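Local atomic coordinates of protein LRIM1 (Anopheles gambiae, PDB entry 3O53), a protein that pairs with the related leucine-rich repeat protein APL1C in a complex that regulates complement-like immunity in the mosquito. Residues A[62-67]-A[84-89]; A[147-152]-A[172-177]; A[232-237]-A[258-263]. All blocks are in the same frame, centred on the assembly; numbering follows the deposited sequence.

Overall arrangement
The three contacts follow one another along the chain and along the leucine-rich repeat solenoid that makes up this part of LRIM1. Interactions 1 and 2 each join neighbouring parallel strands of the same strand-lined surface, 62-64 with 84-86 and 173-175 with the last part of 146-150. Their centres are about 19 Å apart. The centre of interaction 3 is about 24 Å from that of interaction 2 and about 43 Å from that of interaction 1, on the opposite side of the chain's centre from the latter. There a loop of the repeat region meets helices 251-259 and 262-276. The repeating strand pairs thus build the body of the solenoid, one carrying a glycan, and the helices close its C-terminal end.

Interaction 1 (A[62-67]-A[84-89]); sequences LLNLSS and TLDLNN. With NAG (2-acetamido-2-deoxy-beta-D-glucopyranose), chain C.
Leu65 N reaches Asp86 O at 2.7 Å, the shortest backbone hydrogen bond between segments 62-67 and 84-89. Two more backbone bonds, Leu63 N to Thr84 O and Asp86 N to Leu63 O, set the register upstream, and Ser67 N to Asn88 O carries the pairing into the turns beyond. This is the alternating pattern of leucine-rich repeats: Leu63, Leu65, Leu85 and Leu87 turn into the apolar core, while Leu62, Asn64, Thr84 and Asp86 line the concave face. In the core Leu63 and Leu85 lie side by side, CD2 of the first 4.0 Å from CD1 of the second. On the other face the branched end of Leu62 leans across Thr84, its CG 3.8 Å from Thr84 CB.

Asn64 carries an N-linked glycan, its ND2 bonded covalently to C1 of the sugar, and Ser66 completes the Asn-Leu-Ser sequon. The oxygen of the glycosylated amide, Asn64 OD1, is also the acceptor of an Asx turn, met in the carbonyl plane by Ser66 N. Asp86 makes the same turn, its OD1 met by Asn88 N at 2.8 Å. Asp86 has CG anti to its own backbone N (chi1 -176°), which stands the carboxylate out over the concave face. There Asp86 OD2 accepts from the acetamido N2 of the sugar at 2.9 Å along a nearly straight path (166° at the hydrogen). A short acidic side chain suits this place because one oxygen can hold the turn and the other the glycan.

Strand 38-40 continues the surface beyond Leu62 and Asn64, and strand 103-105 does so beyond Thr84 and Asp86. From across the core, Leu76 of strand 73-76 meets Leu63 and Leu85, and Leu74 meets Leu65 and Leu87.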
loop_
_atom_site.group_PDB
_atom_site.type_symbol
_atom_site.label_atom_id
_atom_site.label_comp_id
_atom_site.label_asym_id
_atom_site.label_seq_id
_atom_site.Cartn_x
_atom_site.Cartn_y
_atom_site.Cartn_z
ATOM N N LEU A 62 -16.584 -1.040 15.878
ATOM C CA LEU A 62 -16.353 -1.696 14.590
ATOM C C LEU A 62 -17.588 -1.573 13.728
ATOM O O LEU A 62 -18.695 -1.844 14.180
ATOM C CB LEU A 62 -15.992 -3.176 14.779
ATOM C CG LEU A 62 -15.624 -3.949 13.504
ATOM C CD1 LEU A 62 -14.721 -5.143 13.822
ATOM C CD2 LEU A 62 -16.867 -4.399 12.748
ATOM N N LEU A 63 -17.389 -1.168 12.483
ATOM C CA LEU A 63 -18.489 -0.972 11.551
ATOM C C LEU A 63 -18.146 -1.642 10.235
ATOM O O LEU A 63 -17.104 -1.367 9.646
ATOM C CB LEU A 63 -18.732 0.523 11.330
ATOM C CG LEU A 63 -19.836 0.896 10.340
ATOM C CD1 LEU A 63 -21.197 0.390 10.811
ATOM C CD2 LEU A 63 -19.870 2.404 10.135
ATOM N N ASN A 64 -19.032 -2.506 9.761
ATOM C CA ASN A 64 -18.790 -3.247 8.530
ATOM C C ASN A 64 -19.779 -2.845 7.442
ATOM O O ASN A 64 -20.961 -3.164 7.515
ATOM C CB ASN A 64 -18.892 -4.746 8.805
ATOM C CG ASN A 64 -18.204 -5.587 7.745
ATOM O OD1 ASN A 64 -18.188 -5.236 6.565
ATOM N ND2 ASN A 64 -17.640 -6.717 8.173
ATOM N N LEU A 65 -19.287 -2.126 6.441
ATOM C CA LEU A 65 -20.115 -1.646 5.339
ATOM C C LEU A 65 -19.785 -2.359 4.034
ATOM O O LEU A 65 -20.226 -1.928 2.968
ATOM C CB LEU A 65 -19.904 -0.137 5.139
ATOM C CG LEU A 65 -20.161 0.735 6.369
ATOM C CD1 LEU A 65 -19.788 2.183 6.096
ATOM C CD2 LEU A 65 -21.614 0.625 6.796
ATOM N N SER A 66 -19.015 -3.441 4.110
ATOM C CA SER A 66 -18.510 -4.086 2.899
ATOM C C SER A 66 -19.618 -4.656 2.021
ATOM O O SER A 66 -20.676 -5.067 2.507
ATOM C CB SER A 66 -17.498 -5.191 3.238
ATOM O OG SER A 66 -18.123 -6.330 3.797
ATOM N N SER A 67 -19.351 -4.678 0.720
ATOM C CA SER A 67 -20.251 -5.272 -0.260
ATOM C C SER A 67 -21.629 -4.610 -0.258
ATOM O O SER A 67 -22.650 -5.280 -0.407
ATOM C CB SER A 67 -20.368 -6.781 -0.031
ATOM O OG SER A 67 -19.120 -7.421 -0.267
ATOM N N THR A 84 -12.383 0.252 13.929
ATOM C CA THR A 84 -12.234 -0.601 12.764
ATOM C C THR A 84 -13.359 -0.291 11.798
ATOM O O THR A 84 -14.517 -0.275 12.181
ATOM C CB THR A 84 -12.275 -2.090 13.165
ATOM O OG1 THR A 84 -11.226 -2.350 14.098
ATOM C CG2 THR A 84 -12.086 -2.995 11.956
ATOM N N LEU A 85 -13.002 -0.018 10.549
ATOM C CA LEU A 85 -13.979 0.288 9.522
ATOM C C LEU A 85 -13.676 -0.563 8.313
ATOM O O LEU A 85 -12.560 -0.547 7.815
ATOM C CB LEU A 85 -13.892 1.767 9.138
ATOM C CG LEU A 85 -14.804 2.214 7.997
ATOM C CD1 LEU A 85 -16.273 2.054 8.386
ATOM C CD2 LEU A 85 -14.503 3.660 7.630
ATOM N N ASP A 86 -14.666 -1.300 7.831
ATOM C CA ASP A 86 -14.490 -2.090 6.622
ATOM C C ASP A 86 -15.523 -1.684 5.571
ATOM O O ASP A 86 -16.713 -1.915 5.745
ATOM C CB ASP A 86 -14.619 -3.578 6.952
ATOM C CG ASP A 86 -14.359 -4.479 5.747
ATOM O OD1 ASP A 86 -14.412 -3.996 4.596
ATOM O OD2 ASP A 86 -14.111 -5.683 5.952
ATOM N N LEU A 87 -15.078 -1.060 4.487
ATOM C CA LEU A 87 -15.977 -0.757 3.377
ATOM C C LEU A 87 -15.477 -1.388 2.083
ATOM O O LEU A 87 -15.756 -0.888 0.998
ATOM C CB LEU A 87 -16.138 0.748 3.190
ATOM C CG LEU A 87 -14.871 1.509 2.810
ATOM C CD1 LEU A 87 -15.184 2.646 1.841
ATOM C CD2 LEU A 87 -14.201 2.017 4.074
ATOM N N ASN A 88 -14.738 -2.486 2.208
ATOM C CA ASN A 88 -14.314 -3.268 1.053
ATOM C C ASN A 88 -15.483 -3.471 0.096
ATOM O O ASN A 88 -16.606 -3.746 0.526
ATOM C CB ASN A 88 -13.794 -4.647 1.484
ATOM C CG ASN A 88 -12.403 -4.598 2.104
ATOM O OD1 ASN A 88 -11.712 -3.585 2.050
ATOM N ND2 ASN A 88 -11.987 -5.717 2.695
ATOM N N ASN A 89 -15.201 -3.357 -1.198
ATOM C CA ASN A 89 -16.175 -3.658 -2.241
ATOM C C ASN A 89 -17.378 -2.727 -2.193
ATOM O O ASN A 89 -18.510 -3.151 -1.944
ATOM C CB ASN A 89 -16.598 -5.123 -2.155
ATOM C CG ASN A 89 -15.422 -6.059 -2.292
ATOM O OD1 ASN A 89 -14.727 -6.055 -3.311
ATOM N ND2 ASN A 89 -15.170 -6.848 -1.258
HETATM C C1 NAG C . -17.134 -7.530 7.098
HETATM C C2 NAG C . -15.995 -8.298 7.747
HETATM C C3 NAG C . -15.386 -9.261 6.740
HETATM C C4 NAG C . -16.462 -10.115 6.085
HETATM C C5 NAG C . -17.580 -9.250 5.526
HETATM C C6 NAG C . -18.701 -10.124 4.978
HETATM C C7 NAG C . -14.589 -7.195 9.408
HETATM C C8 NAG C . -13.520 -6.168 9.596
HETATM N N2 NAG C . -14.971 -7.367 8.149
HETATM O O3 NAG C . -14.415 -10.045 7.384
HETATM O O4 NAG C . -15.878 -10.829 5.032
HETATM O O5 NAG C . -18.085 -8.409 6.540
HETATM O O6 NAG C . -19.252 -10.876 6.039
HETATM O O7 NAG C . -15.057 -7.816 10.366
#

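Interaction 2 (A[147-152]-A[172-177]); sequences QYLDLK and EHLNLQ
Asn175 and Asp150 lie side by side on the concave face of the leucine-rich repeat solenoid, their flat ends only 19° out of parallel. Asn175 CB rests 3.4 Å from Asp150 OD1. Asn175 CG is anti to the backbone N (chi1 -163°), which carries the amide out over the turn that follows the strand. At the tip Asn175 OD1 accepts from Gln177 N, closing an Asx turn, and also touches Lys152 CB at 3.8 Å. Asn175 ND2 donates to a water at 3.1 Å, which in turn is hydrogen-bonded to Tyr148 OH. Asparagine suits the site because its acceptor serves the turn while its donor faces the water. Asp150 makes the equivalent turn with Lys152 N, and its OD2 forms a salt bridge with Lys152 NZ on the syn lone pair.

Beneath these polar groups the strands are parallel and their backbones bond in the usual way, Leu149 accepting from Asn175 N and donating to His173 O. Leu149 and Leu174, side by side, face the core, as do Leu151 and Leu176. Asn179, the consensus asparagine that ends the repeat's LxxLxLxxN motif, donates to the carbonyls of both Leu151 and Leu176. On the concave side Tyr148 CD1 meets His173 CB at 3.6 Å, and His173 ND1 is hydrogen-bonded to Thr195 OG1 of the next strand.

On the N-terminal side of the pairing the chain turns a corner at Gln147, whose O accepts from both Glu172 N and His173 N. The Gln147 side chain runs alongside that of Glu172, and Gln147 NE2 donates at 3.0 Å to Glu172 OE2 from above the carboxylate plane.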
loop_
_atom_site.group_PDB
_atom_site.type_symbol
_atom_site.label_atom_id
_atom_site.label_comp_id
_atom_site.label_asym_id
_atom_site.label_seq_id
_atom_site.Cartn_x
_atom_site.Cartn_y
_atom_site.Cartn_z
ATOM N N GLN A 147 1.387 1.646 10.245
ATOM C CA GLN A 147 2.159 0.442 10.480
ATOM C C GLN A 147 2.144 -0.418 9.217
ATOM O O GLN A 147 3.163 -0.931 8.791
ATOM C CB GLN A 147 1.559 -0.326 11.661
ATOM C CG GLN A 147 2.294 -1.613 12.003
ATOM C CD GLN A 147 1.922 -2.150 13.377
ATOM O OE1 GLN A 147 0.751 -2.240 13.723
ATOM N NE2 GLN A 147 2.925 -2.510 14.161
ATOM N N TYR A 148 0.967 -0.561 8.623
ATOM C CA TYR A 148 0.801 -1.368 7.429
ATOM C C TYR A 148 0.094 -0.511 6.377
ATOM O O TYR A 148 -0.952 0.061 6.648
ATOM C CB TYR A 148 -0.032 -2.603 7.770
ATOM C CG TYR A 148 -0.279 -3.529 6.611
ATOM C CD1 TYR A 148 0.473 -4.688 6.447
ATOM C CD2 TYR A 148 -1.272 -3.254 5.685
ATOM C CE1 TYR A 148 0.242 -5.543 5.383
ATOM C CE2 TYR A 148 -1.511 -4.098 4.622
ATOM C CZ TYR A 148 -0.755 -5.237 4.475
ATOM O OH TYR A 148 -1.005 -6.063 3.408
ATOM N N LEU A 149 0.668 -0.414 5.185
ATOM C CA LEU A 149 0.075 0.401 4.128
ATOM C C LEU A 149 0.067 -0.365 2.825
ATOM O O LEU A 149 1.117 -0.620 2.233
ATOM C CB LEU A 149 0.840 1.714 3.944
ATOM C CG LEU A 149 0.279 2.667 2.874
ATOM C CD1 LEU A 149 -1.215 2.945 3.076
ATOM C CD2 LEU A 149 1.043 3.973 2.870
ATOM N N ASP A 150 -1.128 -0.727 2.379
ATOM C CA ASP A 150 -1.279 -1.452 1.129
ATOM C C ASP A 150 -1.901 -0.533 0.091
ATOM O O ASP A 150 -3.068 -0.175 0.192
ATOM C CB ASP A 150 -2.146 -2.698 1.319
ATOM C CG ASP A 150 -2.245 -3.530 0.052
ATOM O OD1 ASP A 150 -1.461 -3.278 -0.890
ATOM O OD2 ASP A 150 -3.101 -4.433 -0.009
ATOM N N LEU A 151 -1.107 -0.145 -0.903
ATOM C CA LEU A 151 -1.581 0.711 -1.986
ATOM C C LEU A 151 -1.430 0.030 -3.343
ATOM O O LEU A 151 -1.368 0.694 -4.367
ATOM C CB LEU A 151 -0.829 2.050 -1.985
ATOM C CG LEU A 151 -1.256 3.023 -0.886
ATOM C CD1 LEU A 151 -0.176 4.068 -0.600
ATOM C CD2 LEU A 151 -2.575 3.706 -1.263
ATOM N N LYS A 152 -1.391 -1.297 -3.356
ATOM C CA LYS A 152 -1.237 -2.021 -4.614
ATOM C C LYS A 152 -2.416 -1.789 -5.557
ATOM O O LYS A 152 -3.524 -1.467 -5.118
ATOM C CB LYS A 152 -1.057 -3.523 -4.354
ATOM C CG LYS A 152 -2.331 -4.280 -3.983
ATOM C CD LYS A 152 -2.062 -5.797 -4.066
ATOM C CE LYS A 152 -3.208 -6.631 -3.513
ATOM N NZ LYS A 152 -3.253 -6.582 -2.024
ATOM N N GLU A 172 5.925 -0.765 8.975
ATOM C CA GLU A 172 6.496 -2.103 8.890
ATOM C C GLU A 172 6.332 -2.709 7.502
ATOM O O GLU A 172 7.191 -3.439 7.039
ATOM C CB GLU A 172 5.847 -3.012 9.937
ATOM C CG GLU A 172 6.150 -2.564 11.364
ATOM C CD GLU A 172 5.529 -3.450 12.428
ATOM O OE1 GLU A 172 4.781 -4.388 12.079
ATOM O OE2 GLU A 172 5.793 -3.197 13.623
ATOM N N HIS A 173 5.226 -2.403 6.835
ATOM C CA HIS A 173 4.963 -2.966 5.520
ATOM C C HIS A 173 4.442 -1.888 4.576
ATOM O O HIS A 173 3.474 -1.193 4.887
ATOM C CB HIS A 173 3.935 -4.099 5.613
ATOM C CG HIS A 173 4.344 -5.217 6.527
ATOM N ND1 HIS A 173 5.238 -6.198 6.152
ATOM C CD2 HIS A 173 3.974 -5.513 7.795
ATOM C CE1 HIS A 173 5.401 -7.049 7.150
ATOM N NE2 HIS A 173 4.646 -6.656 8.159
ATOM N N LEU A 174 5.080 -1.767 3.418
ATOM C CA LEU A 174 4.652 -0.821 2.388
ATOM C C LEU A 174 4.505 -1.583 1.071
ATOM O O LEU A 174 5.493 -2.048 0.527
ATOM C CB LEU A 174 5.691 0.305 2.247
ATOM C CG LEU A 174 5.422 1.410 1.214
ATOM C CD1 LEU A 174 4.049 2.002 1.400
ATOM C CD2 LEU A 174 6.497 2.505 1.294
ATOM N N ASN A 175 3.272 -1.723 0.574
ATOM C CA ASN A 175 3.013 -2.405 -0.693
ATOM C C ASN A 175 2.611 -1.383 -1.737
ATOM O O ASN A 175 1.600 -0.712 -1.592
ATOM C CB ASN A 175 1.882 -3.428 -0.537
ATOM C CG ASN A 175 1.838 -4.454 -1.675
ATOM O OD1 ASN A 175 2.362 -4.235 -2.787
ATOM N ND2 ASN A 175 1.197 -5.593 -1.388
ATOM N N LEU A 176 3.407 -1.263 -2.786
ATOM C CA LEU A 176 3.148 -0.284 -3.832
ATOM C C LEU A 176 3.200 -0.995 -5.177
ATOM O O LEU A 176 3.377 -0.365 -6.210
ATOM C CB LEU A 176 4.197 0.839 -3.784
ATOM C CG LEU A 176 4.041 1.836 -2.636
ATOM C CD1 LEU A 176 5.340 2.589 -2.389
ATOM C CD2 LEU A 176 2.895 2.805 -2.935
ATOM N N GLN A 177 3.051 -2.317 -5.146
ATOM C CA GLN A 177 3.145 -3.135 -6.354
ATOM C C GLN A 177 1.993 -2.816 -7.308
ATOM O O GLN A 177 0.903 -2.449 -6.883
ATOM C CB GLN A 177 3.145 -4.639 -5.998
ATOM C CG GLN A 177 1.762 -5.256 -6.018
ATOM C CD GLN A 177 1.587 -6.444 -5.082
ATOM O OE1 GLN A 177 1.819 -6.337 -3.883
ATOM N NE2 GLN A 177 1.127 -7.571 -5.626
HETATM O O HOH W 1 0.590 -6.952 1.280
#

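Interaction 3 (A[232-237]-A[258-263])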
loop_
_atom_site.group_PDB
_atom_site.type_symbol
_atom_site.label_atom_id
_atom_site.label_comp_id
_atom_site.label_asym_id
_atom_site.label_seq_id
_atom_site.Cartn_x
_atom_site.Cartn_y
_atom_site.Cartn_z
ATOM N N ALA A 232 26.308 2.851 -3.888
ATOM C CA ALA A 232 26.534 3.163 -2.478
ATOM C C ALA A 232 25.510 2.493 -1.556
ATOM O O ALA A 232 25.650 2.528 -0.340
ATOM C CB ALA A 232 26.525 4.677 -2.266
ATOM N N LEU A 233 24.477 1.891 -2.132
ATOM C CA LEU A 233 23.444 1.248 -1.333
ATOM C C LEU A 233 24.029 0.090 -0.526
ATOM O O LEU A 233 24.860 -0.662 -1.024
ATOM C CB LEU A 233 22.325 0.720 -2.239
ATOM C CG LEU A 233 21.375 1.736 -2.876
ATOM C CD1 LEU A 233 20.408 1.014 -3.813
ATOM C CD2 LEU A 233 20.608 2.518 -1.797
ATOM N N ARG A 234 23.585 -0.045 0.718
ATOM C CA ARG A 234 23.973 -1.159 1.568
ATOM C C ARG A 234 22.738 -1.727 2.259
ATOM O O ARG A 234 21.921 -0.982 2.790
ATOM C CB ARG A 234 24.966 -0.691 2.635
ATOM C CG ARG A 234 26.242 -0.084 2.091
ATOM C CD ARG A 234 27.181 -1.131 1.511
ATOM N NE ARG A 234 28.447 -0.529 1.102
ATOM C CZ ARG A 234 28.673 0.009 -0.095
ATOM N NH1 ARG A 234 27.725 0.017 -1.023
ATOM N NH2 ARG A 234 29.853 0.541 -0.370
ATOM N N PHE A 235 22.595 -3.045 2.252
ATOM C CA PHE A 235 21.534 -3.677 3.018
ATOM C C PHE A 235 22.103 -4.366 4.252
ATOM O O PHE A 235 23.313 -4.457 4.409
ATOM C CB PHE A 235 20.741 -4.640 2.132
ATOM C CG PHE A 235 19.917 -3.928 1.090
ATOM C CD1 PHE A 235 18.609 -3.564 1.357
ATOM C CD2 PHE A 235 20.474 -3.576 -0.133
ATOM C CE1 PHE A 235 17.851 -2.885 0.413
ATOM C CE2 PHE A 235 19.720 -2.890 -1.085
ATOM C CZ PHE A 235 18.407 -2.548 -0.809
ATOM N N SER A 236 21.217 -4.833 5.123
ATOM C CA SER A 236 21.599 -5.404 6.404
ATOM C C SER A 236 21.476 -6.919 6.388
ATOM O O SER A 236 21.027 -7.507 5.406
ATOM C CB SER A 236 20.700 -4.852 7.509
ATOM O OG SER A 236 19.404 -5.424 7.432
ATOM N N GLN A 237 21.862 -7.543 7.494
ATOM C CA GLN A 237 21.767 -8.991 7.636
ATOM C C GLN A 237 20.324 -9.456 7.787
ATOM O O GLN A 237 20.054 -10.651 7.759
ATOM C CB GLN A 237 22.581 -9.472 8.840
ATOM C CG GLN A 237 23.954 -10.006 8.474
ATOM C CD GLN A 237 24.498 -10.966 9.513
ATOM O OE1 GLN A 237 23.778 -11.397 10.413
ATOM N NE2 GLN A 237 25.773 -11.311 9.388
ATOM N N PHE A 258 27.014 -5.526 -6.216
ATOM C CA PHE A 258 27.240 -6.780 -5.492
ATOM C C PHE A 258 28.649 -6.850 -4.902
ATOM O O PHE A 258 28.872 -7.517 -3.892
ATOM C CB PHE A 258 26.984 -8.001 -6.392
ATOM C CG PHE A 258 25.520 -8.330 -6.582
ATOM C CD1 PHE A 258 24.636 -8.275 -5.515
ATOM C CD2 PHE A 258 25.036 -8.717 -7.823
ATOM C CE1 PHE A 258 23.286 -8.586 -5.682
ATOM C CE2 PHE A 258 23.684 -9.029 -7.998
ATOM C CZ PHE A 258 22.811 -8.962 -6.923
ATOM N N SER A 259 29.597 -6.153 -5.520
ATOM C CA SER A 259 30.974 -6.168 -5.034
ATOM C C SER A 259 31.037 -5.736 -3.572
ATOM O O SER A 259 31.908 -6.167 -2.834
ATOM C CB SER A 259 31.852 -5.245 -5.879
ATOM O OG SER A 259 31.584 -3.881 -5.585
ATOM N N LYS A 260 30.106 -4.888 -3.152
ATOM C CA LYS A 260 30.119 -4.373 -1.788
ATOM C C LYS A 260 28.898 -4.840 -1.006
ATOM O O LYS A 260 28.667 -4.412 0.125
ATOM C CB LYS A 260 30.217 -2.850 -1.806
ATOM C CG LYS A 260 31.540 -2.361 -2.373
ATOM C CD LYS A 260 31.627 -0.849 -2.398
ATOM C CE LYS A 260 32.999 -0.383 -2.861
ATOM N NZ LYS A 260 33.079 1.099 -2.974
ATOM N N ASN A 261 28.131 -5.730 -1.623
ATOM C CA ASN A 261 26.991 -6.373 -0.985
ATOM C C ASN A 261 26.986 -7.867 -1.322
ATOM O O ASN A 261 26.005 -8.404 -1.841
ATOM C CB ASN A 261 25.691 -5.736 -1.463
ATOM C CG ASN A 261 25.530 -4.297 -0.989
ATOM O OD1 ASN A 261 24.910 -4.038 0.043
ATOM N ND2 ASN A 261 26.092 -3.355 -1.741
ATOM N N GLN A 262 28.095 -8.536 -1.027
ATOM C CA GLN A 262 28.267 -9.937 -1.390
ATOM C C GLN A 262 27.149 -10.834 -0.871
ATOM O O GLN A 262 26.679 -11.728 -1.579
ATOM C CB GLN A 262 29.622 -10.446 -0.881
ATOM C CG GLN A 262 30.790 -10.054 -1.767
ATOM C CD GLN A 262 30.586 -10.489 -3.207
ATOM O OE1 GLN A 262 29.873 -11.456 -3.480
ATOM N NE2 GLN A 262 31.207 -9.774 -4.136
ATOM N N ARG A 263 26.737 -10.616 0.372
ATOM C CA ARG A 263 25.644 -11.390 0.948
ATOM C C ARG A 263 24.315 -11.135 0.230
ATOM O O ARG A 263 23.460 -12.018 0.153
ATOM C CB ARG A 263 25.476 -11.072 2.430
ATOM C CG ARG A 263 24.346 -11.860 3.067
ATOM C CD ARG A 263 24.206 -11.586 4.554
ATOM N NE ARG A 263 23.167 -12.422 5.150
ATOM C CZ ARG A 263 21.864 -12.180 5.036
ATOM N NH1 ARG A 263 21.450 -11.122 4.353
ATOM N NH2 ARG A 263 20.978 -12.988 5.604
HETATM O O HOH W 2 24.905 -5.035 2.431
HETATM O O HOH W 3 22.464 -8.745 3.211
#
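Asn261, at the junction of two helices, bonds through its amide to the backbone of Leu233 and, weakly, of Phe235, at the C-terminal end of the leucine-rich repeat solenoid. The first helix, 251-259, is tied at Cys251 by a disulfide to Cys296, and together with helix 262-276 it covers that end as in the C-terminal caps of other extracellular repeat proteins. Asn261 stands at the N-cap position of helix 262-276 but makes no capping bond with its side chain. Asn261 ND2 donates instead to Leu233 O at 3.0 Å, and also to Phe257 O of the preceding helix. Asn261 OD1 accepts a weak bond from Phe235 N and a 2.6 Å bond from a water that also donates to Phe235 O. An amide suits the place, since it can answer both a carbonyl and an N-H of an irregular loop.

Arg234 folds back at chi2 (-74°), bringing NH1 to the same Leu233 O, which thus accepts two donors; NH1 also bonds to Lys231 O. One face of the Arg234 guanidinium lies against Lys260, whose CB sits 3.6 Å above the plane, over the centre. The aliphatic part of the lysine packs here; the cationic ends, Arg234 NH2 and Lys260 NZ 4.2 Å apart, would be expected to repel.

Gln237 CA lies over one face of the Arg263 guanidinium, toward the rim. Arg263 NH1 bonds to Leu239 O and, at 2.8 Å, to a water in the guanidinium plane that donates to Ser236 O.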